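PDB 2QGO: putative Fe-S biosynthesis protein from Lactobacillus acidophilus, which probably takes part in the assembly or delivery of iron-sulphur clusters. Local coordinates for residues I29-G34 with H49-W54; G34-I39 with A117-N122; P60-K65 with Y75-D80. All coordinates share one frame; numbering follows the deposited sequence.

In the fold
From the N terminus, strand 25-30 runs into a loop that leads back to strand 50-55, and contact 1 closes that loop by pairing the two strands. Residues 40-48 within it are not modelled. Contact 2 starts in the same loop and crosses contact 1. It ties residues 34-39 to helix 115-125 near the C terminus. Contact 3 follows contact 1 in series and is nested inside the long span that contact 2 closes. It pairs strand 64-65 with strand 73-76 at one border of the mixed sheet. Strand 25-30 lies between strands 50-55 and 73-76, so contacts 1 and 3 meet there. Tyr37 of contact 2 also packs against Tyr62 of contact 3.

Contact 1: residues I29-G34 with H49-W54; sequences ITDDGG and HFSIIW
Two neighbouring antiparallel strands of the mixed sheet, 25-30 and 50-55, meet here at the end where the chain leaves the first and enters the second. Ile29 and Ser51 form a hydrogen-bonded pair. Ile29 N donates to Ser51 O over 3.2 Å, and Ser51 N returns a bond to Ile29 O over 3.0 Å. Both donors lie nearly along the C=O axis of their acceptor. Thr30 and Phe50 form the next, non-hydrogen-bonded pair. Beyond it Asp31 N reaches His49 O at 2.9 Å, with the donor above the carbonyl plane, so the ladder runs one bond past strand 25-30.

The Phe50 ring sits beside the backbone N, with CG anti to the carbonyl carbon (chi1 -56°). This turns Phe50 CE2 to the methyl CG2 of Thr30 at 3.5 Å, the two side chains crossing obliquely. Leu84 and Leu106 also touch the Phe50 side chain. An alanine here removes the ring and would probably leave the Thr30 methyl, Leu84 and Leu106 less well packed.

Asp31 carries its carboxylate anti to its backbone N (chi1 -169°). Its OD2 accepts from Ile39 N and its OD1 bonds with Ser38 OG, which ties the following loop back to the strand end. The buried Ser51 OG has no polar partner in the model. On the same side of the sheet, Ile29 CD1 meets Ile53 CG1 at 4.2 Å. At the outer end, Asp31 CB lies 3.7 Å from CD2 of the His49 ring, whose NE2 is hydrogen-bonded to Asp111 OD2.

Contact 2: residues G34-I39 with A117-N122; sequences GGKYSI and ALLKAN
A type I beta turn, Gly35 to Ser38, lies against helix 115-125 near the C terminus. The turn belongs to the loop between strands 25-30 and 50-55. The apolar contacts come from two consecutive leucines of the helix. Leu119 brings its branched end to the Tyr37 ring, with Leu119 CD2 3.5 Å from Tyr37 CE1. The two side chains cross obliquely. Leu118 points its CB toward the turn, and its CD1 lies 4.1 Å from Tyr37 CB. Lys36 CG covers one face of the tyrosine ring, offset toward the rim.

Methyl groups also meet backbone oxygens. Leu118 CD1 is 3.4 Å from Tyr37 O, and Leu118 CD2 is 3.6 Å from Ser38 O. One leucine thus reaches two successive carbonyls with its two branches.

The polar ends of Tyr37 and Lys36 find a partner outside both segments. Tyr37 OH is hydrogen-bonded to Asp59 OD2, and the same carboxylate oxygen takes a salt bridge from Lys36 NZ. The lysine charge would probably help to keep Asp59 ionised. From the helix, the Asn122 amide comes close to the turn, with Asn122 ND2 3.2 Å from Lys36 O.

Contact 3: residues P60-K65 with Y75-D80; sequences PDYPVK and YTSDFD
Tyr75 has the most surface buried in this contact, and its ring lies alongside the Lys65 side chain. CG of Tyr75 is anti to the carbonyl carbon (chi1 -62°), and the lysine chain is extended beyond its own CG. The two run side by side in the same direction. Lys65 CG sits 3.4 Å from Tyr75 CE1, and Lys65 CE comes within 3.5 Å of Tyr75 OH. Pro63 O meets the tyrosine at its edge, near the ring plane.

Val64 buries nearly as much. Val64 CB is 3.9 Å from Thr76 CG2, the two side chains lying next to each other and pointing the same way. These residues belong to the beta hairpin of strands 64-65 and 73-76, which forms one border of the mixed sheet. Val64 and Thr76 are its hydrogen-bonded pair. Thr76 N donates to Val64 O at 2.9 Å, in the carbonyl plane, while the return bond from Val64 N to Thr76 O is weak.

Tyr62 crosses to the start of helix 78-81, and Tyr62 CD1 is 3.5 Å from Ser77 CB. Ser77 is the N-cap there. Ser77 OG accepts from Asp80 N at 3.2 Å and donates to Asp80 OD2 at 2.7 Å. Asp80 OD2 also lies at the ring edge, 3.6 Å from Tyr62 CE1.

Contact 1: residues I29-G34 with H49-W54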
ATOM      1  N   ILE A  29      -1.068  -4.191   1.046  1.00 28.44           N
ATOM      2  CA  ILE A  29      -1.280  -5.621   1.192  1.00 29.95           C
ATOM      3  C   ILE A  29      -0.031  -6.409   0.855  1.00 29.18           C
ATOM      4  O   ILE A  29       0.925  -5.875   0.290  1.00 26.75           O
ATOM      5  CB  ILE A  29      -2.401  -6.102   0.269  1.00 30.46           C
ATOM      6  CG1 ILE A  29      -2.029  -5.792  -1.177  1.00 31.84           C
ATOM      7  CG2 ILE A  29      -3.708  -5.427   0.643  1.00 33.02           C
ATOM      8  CD1 ILE A  29      -2.943  -6.424  -2.186  1.00 37.12           C
ATOM      9  N   THR A  30      -0.043  -7.686   1.224  1.00 30.44           N
ATOM     10  CA  THR A  30       1.076  -8.564   0.921  1.00 32.89           C
ATOM     11  C   THR A  30       0.752  -9.014  -0.486  1.00 32.49           C
ATOM     12  O   THR A  30      -0.411  -9.053  -0.878  1.00 34.33           O
ATOM     13  CB  THR A  30       1.101  -9.821   1.814  1.00 34.78           C
ATOM     14  OG1 THR A  30      -0.026 -10.642   1.490  1.00 37.57           O
ATOM     15  CG2 THR A  30       1.035  -9.448   3.282  1.00 35.67           C
ATOM     16  N   ASP A  31       1.766  -9.348  -1.257  1.00 33.28           N
ATOM     17  CA  ASP A  31       1.521  -9.792  -2.612  1.00 32.81           C
ATOM     18  C   ASP A  31       2.161 -11.160  -2.776  1.00 31.23           C
ATOM     19  O   ASP A  31       3.324 -11.256  -3.149  1.00 31.39           O
ATOM     20  CB  ASP A  31       2.130  -8.803  -3.607  1.00 34.44           C
ATOM     21  CG  ASP A  31       1.682  -9.064  -5.024  1.00 35.77           C
ATOM     22  OD1 ASP A  31       1.092 -10.143  -5.267  1.00 36.19           O
ATOM     23  OD2 ASP A  31       1.923  -8.198  -5.893  1.00 37.03           O
ATOM     24  N   ASP A  32       1.405 -12.213  -2.482  1.00 30.45           N
ATOM     25  CA  ASP A  32       1.916 -13.567  -2.609  1.00 30.00           C
ATOM     26  C   ASP A  32       1.392 -14.228  -3.884  1.00 29.02           C
ATOM     27  O   ASP A  32       1.506 -15.441  -4.056  1.00 29.52           O
ATOM     28  CB  ASP A  32       1.517 -14.398  -1.383  1.00 30.51           C
ATOM     29  CG  ASP A  32       0.019 -14.573  -1.255  1.00 32.21           C
ATOM     30  OD1 ASP A  32      -0.733 -13.976  -2.052  1.00 33.89           O
ATOM     31  OD2 ASP A  32      -0.410 -15.312  -0.349  1.00 33.21           O
ATOM     32  N   GLY A  33       0.821 -13.410  -4.770  1.00 28.14           N
ATOM     33  CA  GLY A  33       0.272 -13.899  -6.022  1.00 26.82           C
ATOM     34  C   GLY A  33      -1.157 -14.405  -5.886  1.00 26.18           C
ATOM     35  O   GLY A  33      -1.789 -14.768  -6.881  1.00 25.98           O
ATOM     36  N   GLY A  34      -1.676 -14.413  -4.659  1.00 24.52           N
ATOM     37  CA  GLY A  34      -3.019 -14.919  -4.430  1.00 24.72           C
ATOM     38  C   GLY A  34      -4.171 -13.928  -4.397  1.00 25.33           C
ATOM     39  O   GLY A  34      -5.319 -14.327  -4.594  1.00 24.94           O
ATOM     40  N   HIS A  49       6.712  -9.820   0.512  1.00 36.07           N
ATOM     41  CA  HIS A  49       6.620  -8.695  -0.418  1.00 35.60           C
ATOM     42  C   HIS A  49       5.298  -7.943  -0.265  1.00 33.96           C
ATOM     43  O   HIS A  49       4.257  -8.542   0.012  1.00 32.98           O
ATOM     44  CB  HIS A  49       6.757  -9.191  -1.857  1.00 37.32           C
ATOM     45  CG  HIS A  49       6.626  -8.105  -2.881  1.00 39.47           C
ATOM     46  ND1 HIS A  49       7.444  -6.995  -2.898  1.00 40.37           N
ATOM     47  CD2 HIS A  49       5.758  -7.947  -3.909  1.00 40.19           C
ATOM     48  CE1 HIS A  49       7.086  -6.198  -3.889  1.00 40.64           C
ATOM     49  NE2 HIS A  49       6.064  -6.753  -4.518  1.00 41.80           N
ATOM     50  N   PHE A  50       5.339  -6.626  -0.440  1.00 31.58           N
ATOM     51  CA  PHE A  50       4.127  -5.829  -0.319  1.00 28.96           C
ATOM     52  C   PHE A  50       3.959  -4.843  -1.456  1.00 27.38           C
ATOM     53  O   PHE A  50       4.896  -4.537  -2.189  1.00 27.73           O
ATOM     54  CB  PHE A  50       4.112  -5.040   0.998  1.00 28.45           C
ATOM     55  CG  PHE A  50       4.273  -5.889   2.225  1.00 28.38           C
ATOM     56  CD1 PHE A  50       5.531  -6.354   2.604  1.00 27.92           C
ATOM     57  CD2 PHE A  50       3.176  -6.223   3.003  1.00 27.36           C
ATOM     58  CE1 PHE A  50       5.693  -7.141   3.744  1.00 28.42           C
ATOM     59  CE2 PHE A  50       3.329  -7.015   4.151  1.00 29.34           C
ATOM     60  CZ  PHE A  50       4.590  -7.468   4.515  1.00 26.88           C
ATOM     61  N   SER A  51       2.744  -4.345  -1.603  1.00 26.59           N
ATOM     62  CA  SER A  51       2.487  -3.357  -2.629  1.00 26.75           C
ATOM     63  C   SER A  51       1.393  -2.409  -2.191  1.00 25.05           C
ATOM     64  O   SER A  51       0.573  -2.729  -1.321  1.00 24.13           O
ATOM     65  CB  SER A  51       2.126  -4.040  -3.957  1.00 29.30           C
ATOM     66  OG  SER A  51       1.070  -4.959  -3.802  1.00 31.48           O
ATOM     67  N   ILE A  52       1.420  -1.218  -2.768  1.00 24.32           N
ATOM     68  CA  ILE A  52       0.422  -0.196  -2.485  1.00 24.77           C
ATOM     69  C   ILE A  52      -0.523  -0.158  -3.669  1.00 23.79           C
ATOM     70  O   ILE A  52      -0.106   0.077  -4.798  1.00 22.83           O
ATOM     71  CB  ILE A  52       1.051   1.207  -2.333  1.00 25.07           C
ATOM     72  CG1 ILE A  52       1.705   1.338  -0.958  1.00 27.23           C
ATOM     73  CG2 ILE A  52      -0.020   2.289  -2.528  1.00 26.31           C
ATOM     74  CD1 ILE A  52       0.711   1.218   0.194  1.00 30.93           C
ATOM     75  N   ILE A  53      -1.796  -0.391  -3.405  1.00 22.88           N
ATOM     76  CA  ILE A  53      -2.791  -0.366  -4.460  1.00 22.63           C
ATOM     77  C   ILE A  53      -3.618   0.889  -4.263  1.00 21.34           C
ATOM     78  O   ILE A  53      -4.080   1.146  -3.157  1.00 21.19           O
ATOM     79  CB  ILE A  53      -3.720  -1.598  -4.365  1.00 21.44           C
ATOM     80  CG1 ILE A  53      -2.882  -2.876  -4.368  1.00 23.21           C
ATOM     81  CG2 ILE A  53      -4.724  -1.592  -5.503  1.00 23.37           C
ATOM     82  CD1 ILE A  53      -1.892  -2.968  -5.515  1.00 23.35           C
ATOM     83  N   TRP A  54      -3.794   1.683  -5.311  1.00 21.51           N
ATOM     84  CA  TRP A  54      -4.614   2.877  -5.162  1.00 21.43           C
ATOM     85  C   TRP A  54      -5.949   2.764  -5.898  1.00 21.73           C
ATOM     86  O   TRP A  54      -6.040   2.150  -6.962  1.00 22.39           O
ATOM     87  CB  TRP A  54      -3.858   4.139  -5.606  1.00 20.18           C
ATOM     88  CG  TRP A  54      -3.554   4.241  -7.061  1.00 21.05           C
ATOM     89  CD1 TRP A  54      -2.408   3.853  -7.687  1.00 20.20           C
ATOM     90  CD2 TRP A  54      -4.388   4.827  -8.073  1.00 20.77           C
ATOM     91  NE1 TRP A  54      -2.468   4.166  -9.026  1.00 19.21           N
ATOM     92  CE2 TRP A  54      -3.672   4.764  -9.291  1.00 20.92           C
ATOM     93  CE3 TRP A  54      -5.668   5.399  -8.068  1.00 19.95           C
ATOM     94  CZ2 TRP A  54      -4.193   5.255 -10.494  1.00 20.45           C
ATOM     95  CZ3 TRP A  54      -6.193   5.889  -9.270  1.00 20.27           C
ATOM     96  CH2 TRP A  54      -5.452   5.811 -10.465  1.00 22.66           C
TER
HETATM   97  O   HOH W   1       4.830 -11.953  -0.257  1.00 30.71           O

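Contact 2: residues G34-I39 with A117-N122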
ATOM      1  N   GLY A  34      -1.676 -14.413  -4.659  1.00 24.52           N
ATOM      2  CA  GLY A  34      -3.019 -14.919  -4.430  1.00 24.72           C
ATOM      3  C   GLY A  34      -4.171 -13.928  -4.397  1.00 25.33           C
ATOM      4  O   GLY A  34      -5.319 -14.327  -4.594  1.00 24.94           O
ATOM      5  N   GLY A  35      -3.882 -12.651  -4.148  1.00 24.13           N
ATOM      6  CA  GLY A  35      -4.939 -11.649  -4.083  1.00 25.09           C
ATOM      7  C   GLY A  35      -5.385 -11.098  -5.427  1.00 26.37           C
ATOM      8  O   GLY A  35      -4.686 -11.245  -6.439  1.00 25.46           O
ATOM      9  N   LYS A  36      -6.546 -10.449  -5.443  1.00 26.39           N
ATOM     10  CA  LYS A  36      -7.065  -9.891  -6.685  1.00 27.98           C
ATOM     11  C   LYS A  36      -6.204  -8.761  -7.242  1.00 28.30           C
ATOM     12  O   LYS A  36      -6.197  -8.531  -8.452  1.00 28.48           O
ATOM     13  CB  LYS A  36      -8.517  -9.413  -6.512  1.00 28.32           C
ATOM     14  CG  LYS A  36      -8.745  -8.316  -5.483  1.00 29.56           C
ATOM     15  CD  LYS A  36     -10.220  -7.887  -5.500  1.00 29.31           C
ATOM     16  CE  LYS A  36     -10.507  -6.755  -4.525  1.00 28.89           C
ATOM     17  NZ  LYS A  36     -11.959  -6.404  -4.518  1.00 27.45           N
ATOM     18  N   TYR A  37      -5.461  -8.081  -6.371  1.00 29.42           N
ATOM     19  CA  TYR A  37      -4.600  -6.977  -6.798  1.00 29.16           C
ATOM     20  C   TYR A  37      -3.116  -7.331  -6.998  1.00 31.12           C
ATOM     21  O   TYR A  37      -2.259  -6.442  -6.967  1.00 31.27           O
ATOM     22  CB  TYR A  37      -4.693  -5.826  -5.792  1.00 27.65           C
ATOM     23  CG  TYR A  37      -6.051  -5.166  -5.725  1.00 26.25           C
ATOM     24  CD1 TYR A  37      -6.634  -4.618  -6.866  1.00 24.51           C
ATOM     25  CD2 TYR A  37      -6.743  -5.064  -4.515  1.00 25.35           C
ATOM     26  CE1 TYR A  37      -7.871  -3.981  -6.812  1.00 23.97           C
ATOM     27  CE2 TYR A  37      -7.985  -4.426  -4.447  1.00 25.83           C
ATOM     28  CZ  TYR A  37      -8.543  -3.886  -5.601  1.00 26.11           C
ATOM     29  OH  TYR A  37      -9.760  -3.250  -5.556  1.00 25.35           O
ATOM     30  N   SER A  38      -2.809  -8.606  -7.222  1.00 31.81           N
ATOM     31  CA  SER A  38      -1.420  -9.051  -7.412  1.00 33.45           C
ATOM     32  C   SER A  38      -0.612  -8.280  -8.473  1.00 34.98           C
ATOM     33  O   SER A  38      -1.079  -8.065  -9.584  1.00 35.07           O
ATOM     34  CB  SER A  38      -1.404 -10.548  -7.731  1.00 33.18           C
ATOM     35  OG  SER A  38      -0.093 -11.079  -7.676  1.00 31.96           O
ATOM     36  N   ILE A  39       0.616  -7.916  -8.097  1.00 37.36           N
ATOM     37  CA  ILE A  39       1.598  -7.149  -8.889  1.00 39.80           C
ATOM     38  C   ILE A  39       1.045  -5.871  -9.495  1.00 40.84           C
ATOM     39  O   ILE A  39       0.702  -4.927  -8.766  1.00 41.17           O
ATOM     40  CB  ILE A  39       2.290  -7.992 -10.026  1.00 41.33           C
ATOM     41  CG1 ILE A  39       1.334  -8.228 -11.193  1.00 43.32           C
ATOM     42  CG2 ILE A  39       2.829  -9.295  -9.458  1.00 41.30           C
ATOM     43  CD1 ILE A  39       1.329  -7.084 -12.228  1.00 44.41           C
ATOM     44  N   ALA A 117      -7.081  -0.629 -12.947  1.00 25.83           N
ATOM     45  CA  ALA A 117      -6.381  -1.187 -14.097  1.00 26.38           C
ATOM     46  C   ALA A 117      -6.115  -2.680 -13.907  1.00 27.23           C
ATOM     47  O   ALA A 117      -6.304  -3.473 -14.832  1.00 26.42           O
ATOM     48  CB  ALA A 117      -5.072  -0.433 -14.334  1.00 28.30           C
ATOM     49  N   LEU A 118      -5.675  -3.057 -12.710  1.00 27.04           N
ATOM     50  CA  LEU A 118      -5.408  -4.460 -12.397  1.00 27.75           C
ATOM     51  C   LEU A 118      -6.645  -5.321 -12.626  1.00 27.74           C
ATOM     52  O   LEU A 118      -6.583  -6.325 -13.333  1.00 27.99           O
ATOM     53  CB  LEU A 118      -4.949  -4.604 -10.941  1.00 27.94           C
ATOM     54  CG  LEU A 118      -3.496  -4.192 -10.689  1.00 29.55           C
ATOM     55  CD1 LEU A 118      -3.241  -4.065  -9.195  1.00 28.90           C
ATOM     56  CD2 LEU A 118      -2.558  -5.226 -11.322  1.00 28.36           C
ATOM     57  N   LEU A 119      -7.764  -4.920 -12.028  1.00 27.42           N
ATOM     58  CA  LEU A 119      -9.021  -5.655 -12.166  1.00 29.08           C
ATOM     59  C   LEU A 119      -9.489  -5.744 -13.628  1.00 29.45           C
ATOM     60  O   LEU A 119      -9.928  -6.801 -14.083  1.00 29.92           O
ATOM     61  CB  LEU A 119     -10.117  -4.993 -11.322  1.00 28.67           C
ATOM     62  CG  LEU A 119      -9.791  -4.740  -9.846  1.00 32.18           C
ATOM     63  CD1 LEU A 119     -11.008  -4.158  -9.150  1.00 30.38           C
ATOM     64  CD2 LEU A 119      -9.348  -6.041  -9.171  1.00 32.77           C
ATOM     65  N   LYS A 120      -9.394  -4.632 -14.350  1.00 29.32           N
ATOM     66  CA  LYS A 120      -9.803  -4.577 -15.750  1.00 30.99           C
ATOM     67  C   LYS A 120      -9.059  -5.624 -16.580  1.00 31.90           C
ATOM     68  O   LYS A 120      -9.669  -6.402 -17.327  1.00 30.33           O
ATOM     69  CB  LYS A 120      -9.538  -3.173 -16.302  1.00 34.23           C
ATOM     70  CG  LYS A 120     -10.027  -2.933 -17.729  1.00 38.78           C
ATOM     71  CD  LYS A 120      -9.898  -1.460 -18.104  1.00 41.96           C
ATOM     72  CE  LYS A 120      -8.441  -0.968 -18.035  1.00 45.17           C
ATOM     73  NZ  LYS A 120      -8.342   0.519 -18.248  1.00 46.32           N
ATOM     74  N   ALA A 121      -7.737  -5.641 -16.445  1.00 31.04           N
ATOM     75  CA  ALA A 121      -6.910  -6.598 -17.168  1.00 32.94           C
ATOM     76  C   ALA A 121      -7.258  -8.012 -16.706  1.00 33.68           C
ATOM     77  O   ALA A 121      -7.346  -8.938 -17.517  1.00 34.25           O
ATOM     78  CB  ALA A 121      -5.427  -6.305 -16.921  1.00 31.29           C
ATOM     79  N   ASN A 122      -7.457  -8.172 -15.399  1.00 33.81           N
ATOM     80  CA  ASN A 122      -7.811  -9.471 -14.838  1.00 35.44           C
ATOM     81  C   ASN A 122      -9.040  -9.995 -15.567  1.00 36.35           C
ATOM     82  O   ASN A 122      -9.077 -11.142 -16.013  1.00 34.93           O
ATOM     83  CB  ASN A 122      -8.121  -9.336 -13.346  1.00 35.89           C
ATOM     84  CG  ASN A 122      -6.903  -9.597 -12.465  1.00 37.52           C
ATOM     85  OD1 ASN A 122      -5.760  -9.572 -12.937  1.00 36.77           O
ATOM     86  ND2 ASN A 122      -7.146  -9.844 -11.173  1.00 36.42           N
TER

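Contact 3: residues P60-K65 with Y75-D80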
ATOM      1  N   PRO A  60     -14.695  -2.676  -0.101  1.00 32.91           N
ATOM      2  CA  PRO A  60     -15.187  -3.369   1.098  1.00 32.92           C
ATOM      3  C   PRO A  60     -14.373  -4.597   1.520  1.00 33.46           C
ATOM      4  O   PRO A  60     -14.449  -5.021   2.671  1.00 32.90           O
ATOM      5  CB  PRO A  60     -16.644  -3.697   0.743  1.00 33.32           C
ATOM      6  CG  PRO A  60     -16.661  -3.682  -0.770  1.00 34.86           C
ATOM      7  CD  PRO A  60     -15.767  -2.515  -1.097  1.00 32.63           C
ATOM      8  N   ASP A  61     -13.599  -5.171   0.602  1.00 33.29           N
ATOM      9  CA  ASP A  61     -12.762  -6.322   0.947  1.00 33.86           C
ATOM     10  C   ASP A  61     -11.555  -5.873   1.785  1.00 32.87           C
ATOM     11  O   ASP A  61     -10.830  -6.705   2.339  1.00 33.65           O
ATOM     12  CB  ASP A  61     -12.248  -7.030  -0.311  1.00 34.74           C
ATOM     13  CG  ASP A  61     -13.289  -7.947  -0.941  1.00 37.87           C
ATOM     14  OD1 ASP A  61     -14.430  -8.031  -0.418  1.00 36.40           O
ATOM     15  OD2 ASP A  61     -12.956  -8.591  -1.967  1.00 39.09           O
ATOM     16  N   TYR A  62     -11.341  -4.563   1.869  1.00 30.44           N
ATOM     17  CA  TYR A  62     -10.214  -4.006   2.629  1.00 29.48           C
ATOM     18  C   TYR A  62     -10.726  -2.840   3.469  1.00 30.05           C
ATOM     19  O   TYR A  62     -10.433  -1.680   3.177  1.00 29.37           O
ATOM     20  CB  TYR A  62      -9.138  -3.514   1.660  1.00 27.23           C
ATOM     21  CG  TYR A  62      -8.554  -4.611   0.800  1.00 28.00           C
ATOM     22  CD1 TYR A  62      -7.554  -5.446   1.286  1.00 26.96           C
ATOM     23  CD2 TYR A  62      -9.034  -4.839  -0.486  1.00 28.44           C
ATOM     24  CE1 TYR A  62      -7.045  -6.491   0.512  1.00 28.56           C
ATOM     25  CE2 TYR A  62      -8.532  -5.881  -1.269  1.00 28.80           C
ATOM     26  CZ  TYR A  62      -7.539  -6.702  -0.761  1.00 29.25           C
ATOM     27  OH  TYR A  62      -7.051  -7.737  -1.516  1.00 33.59           O
ATOM     28  N   PRO A  63     -11.469  -3.142   4.547  1.00 30.19           N
ATOM     29  CA  PRO A  63     -12.070  -2.177   5.466  1.00 29.99           C
ATOM     30  C   PRO A  63     -11.252  -1.663   6.638  1.00 29.32           C
ATOM     31  O   PRO A  63     -11.616  -0.649   7.240  1.00 29.95           O
ATOM     32  CB  PRO A  63     -13.288  -2.933   5.959  1.00 31.04           C
ATOM     33  CG  PRO A  63     -12.686  -4.287   6.211  1.00 29.83           C
ATOM     34  CD  PRO A  63     -11.801  -4.518   4.973  1.00 29.10           C
ATOM     35  N   VAL A  64     -10.173  -2.358   6.977  1.00 28.99           N
ATOM     36  CA  VAL A  64      -9.354  -1.968   8.115  1.00 28.96           C
ATOM     37  C   VAL A  64      -8.473  -0.751   7.867  1.00 29.32           C
ATOM     38  O   VAL A  64      -7.615  -0.749   6.986  1.00 29.03           O
ATOM     39  CB  VAL A  64      -8.471  -3.134   8.565  1.00 28.97           C
ATOM     40  CG1 VAL A  64      -7.756  -2.767   9.870  1.00 27.86           C
ATOM     41  CG2 VAL A  64      -9.320  -4.381   8.733  1.00 29.48           C
ATOM     42  N   LYS A  65      -8.684   0.282   8.673  1.00 28.90           N
ATOM     43  CA  LYS A  65      -7.923   1.507   8.534  1.00 29.12           C
ATOM     44  C   LYS A  65      -6.585   1.441   9.241  1.00 28.50           C
ATOM     45  O   LYS A  65      -6.473   0.909  10.344  1.00 29.88           O
ATOM     46  CB  LYS A  65      -8.721   2.690   9.083  1.00 29.87           C
ATOM     47  CG  LYS A  65      -9.973   3.006   8.283  1.00 31.62           C
ATOM     48  CD  LYS A  65     -10.725   4.185   8.883  1.00 32.95           C
ATOM     49  CE  LYS A  65     -11.914   4.572   8.019  1.00 33.79           C
ATOM     50  NZ  LYS A  65     -12.726   5.658   8.653  1.00 37.02           N
ATOM     51  N   TYR A  75      -5.795   1.651   3.779  1.00 24.36           N
ATOM     52  CA  TYR A  75      -6.480   0.481   4.325  1.00 24.22           C
ATOM     53  C   TYR A  75      -5.734  -0.833   4.116  1.00 23.89           C
ATOM     54  O   TYR A  75      -4.713  -0.886   3.436  1.00 20.60           O
ATOM     55  CB  TYR A  75      -7.847   0.336   3.658  1.00 24.22           C
ATOM     56  CG  TYR A  75      -8.792   1.487   3.895  1.00 26.49           C
ATOM     57  CD1 TYR A  75      -9.855   1.359   4.781  1.00 26.83           C
ATOM     58  CD2 TYR A  75      -8.631   2.703   3.227  1.00 27.54           C
ATOM     59  CE1 TYR A  75     -10.744   2.411   5.002  1.00 27.99           C
ATOM     60  CE2 TYR A  75      -9.519   3.775   3.445  1.00 26.64           C
ATOM     61  CZ  TYR A  75     -10.576   3.615   4.337  1.00 27.73           C
ATOM     62  OH  TYR A  75     -11.471   4.641   4.574  1.00 28.92           O
ATOM     63  N   THR A  76      -6.285  -1.890   4.706  1.00 24.57           N
ATOM     64  CA  THR A  76      -5.756  -3.239   4.574  1.00 24.92           C
ATOM     65  C   THR A  76      -6.871  -4.214   4.959  1.00 25.79           C
ATOM     66  O   THR A  76      -8.001  -3.798   5.208  1.00 23.75           O
ATOM     67  CB  THR A  76      -4.523  -3.465   5.472  1.00 26.45           C
ATOM     68  OG1 THR A  76      -3.840  -4.649   5.046  1.00 26.26           O
ATOM     69  CG2 THR A  76      -4.931  -3.623   6.929  1.00 25.95           C
ATOM     70  N   SER A  77      -6.566  -5.506   4.987  1.00 26.64           N
ATOM     71  CA  SER A  77      -7.569  -6.506   5.343  1.00 27.34           C
ATOM     72  C   SER A  77      -7.155  -7.281   6.584  1.00 28.31           C
ATOM     73  O   SER A  77      -6.017  -7.175   7.052  1.00 27.62           O
ATOM     74  CB  SER A  77      -7.809  -7.477   4.175  1.00 28.43           C
ATOM     75  OG  SER A  77      -6.663  -8.258   3.880  1.00 26.07           O
ATOM     76  N   ASP A  78      -8.079  -8.059   7.130  1.00 31.58           N
ATOM     77  CA  ASP A  78      -7.766  -8.829   8.323  1.00 33.73           C
ATOM     78  C   ASP A  78      -6.657  -9.823   8.021  1.00 33.15           C
ATOM     79  O   ASP A  78      -5.792 -10.089   8.856  1.00 34.30           O
ATOM     80  CB  ASP A  78      -9.034  -9.511   8.853  1.00 37.19           C
ATOM     81  CG  ASP A  78      -9.944  -8.530   9.593  1.00 40.97           C
ATOM     82  OD1 ASP A  78      -9.420  -7.797  10.463  1.00 40.86           O
ATOM     83  OD2 ASP A  78     -11.171  -8.478   9.313  1.00 43.13           O
ATOM     84  N   PHE A  79      -6.651 -10.347   6.806  1.00 33.58           N
ATOM     85  CA  PHE A  79      -5.609 -11.285   6.417  1.00 33.02           C
ATOM     86  C   PHE A  79      -4.245 -10.614   6.294  1.00 32.80           C
ATOM     87  O   PHE A  79      -3.236 -11.117   6.796  1.00 31.71           O
ATOM     88  CB  PHE A  79      -5.939 -11.917   5.073  1.00 32.89           C
ATOM     89  CG  PHE A  79      -4.811 -12.726   4.507  1.00 33.84           C
ATOM     90  CD1 PHE A  79      -4.426 -13.923   5.116  1.00 33.97           C
ATOM     91  CD2 PHE A  79      -4.111 -12.282   3.385  1.00 32.39           C
ATOM     92  CE1 PHE A  79      -3.359 -14.670   4.616  1.00 33.74           C
ATOM     93  CE2 PHE A  79      -3.038 -13.023   2.872  1.00 32.89           C
ATOM     94  CZ  PHE A  79      -2.661 -14.217   3.487  1.00 33.39           C
ATOM     95  N   ASP A  80      -4.214  -9.490   5.588  1.00 32.94           N
ATOM     96  CA  ASP A  80      -2.966  -8.769   5.369  1.00 34.52           C
ATOM     97  C   ASP A  80      -2.376  -8.123   6.622  1.00 34.31           C
ATOM     98  O   ASP A  80      -1.165  -7.952   6.708  1.00 33.76           O
ATOM     99  CB  ASP A  80      -3.157  -7.706   4.277  1.00 35.68           C
ATOM    100  CG  ASP A  80      -3.362  -8.311   2.899  1.00 37.92           C
ATOM    101  OD1 ASP A  80      -2.405  -8.908   2.347  1.00 38.38           O
ATOM    102  OD2 ASP A  80      -4.484  -8.191   2.362  1.00 39.21           O
TER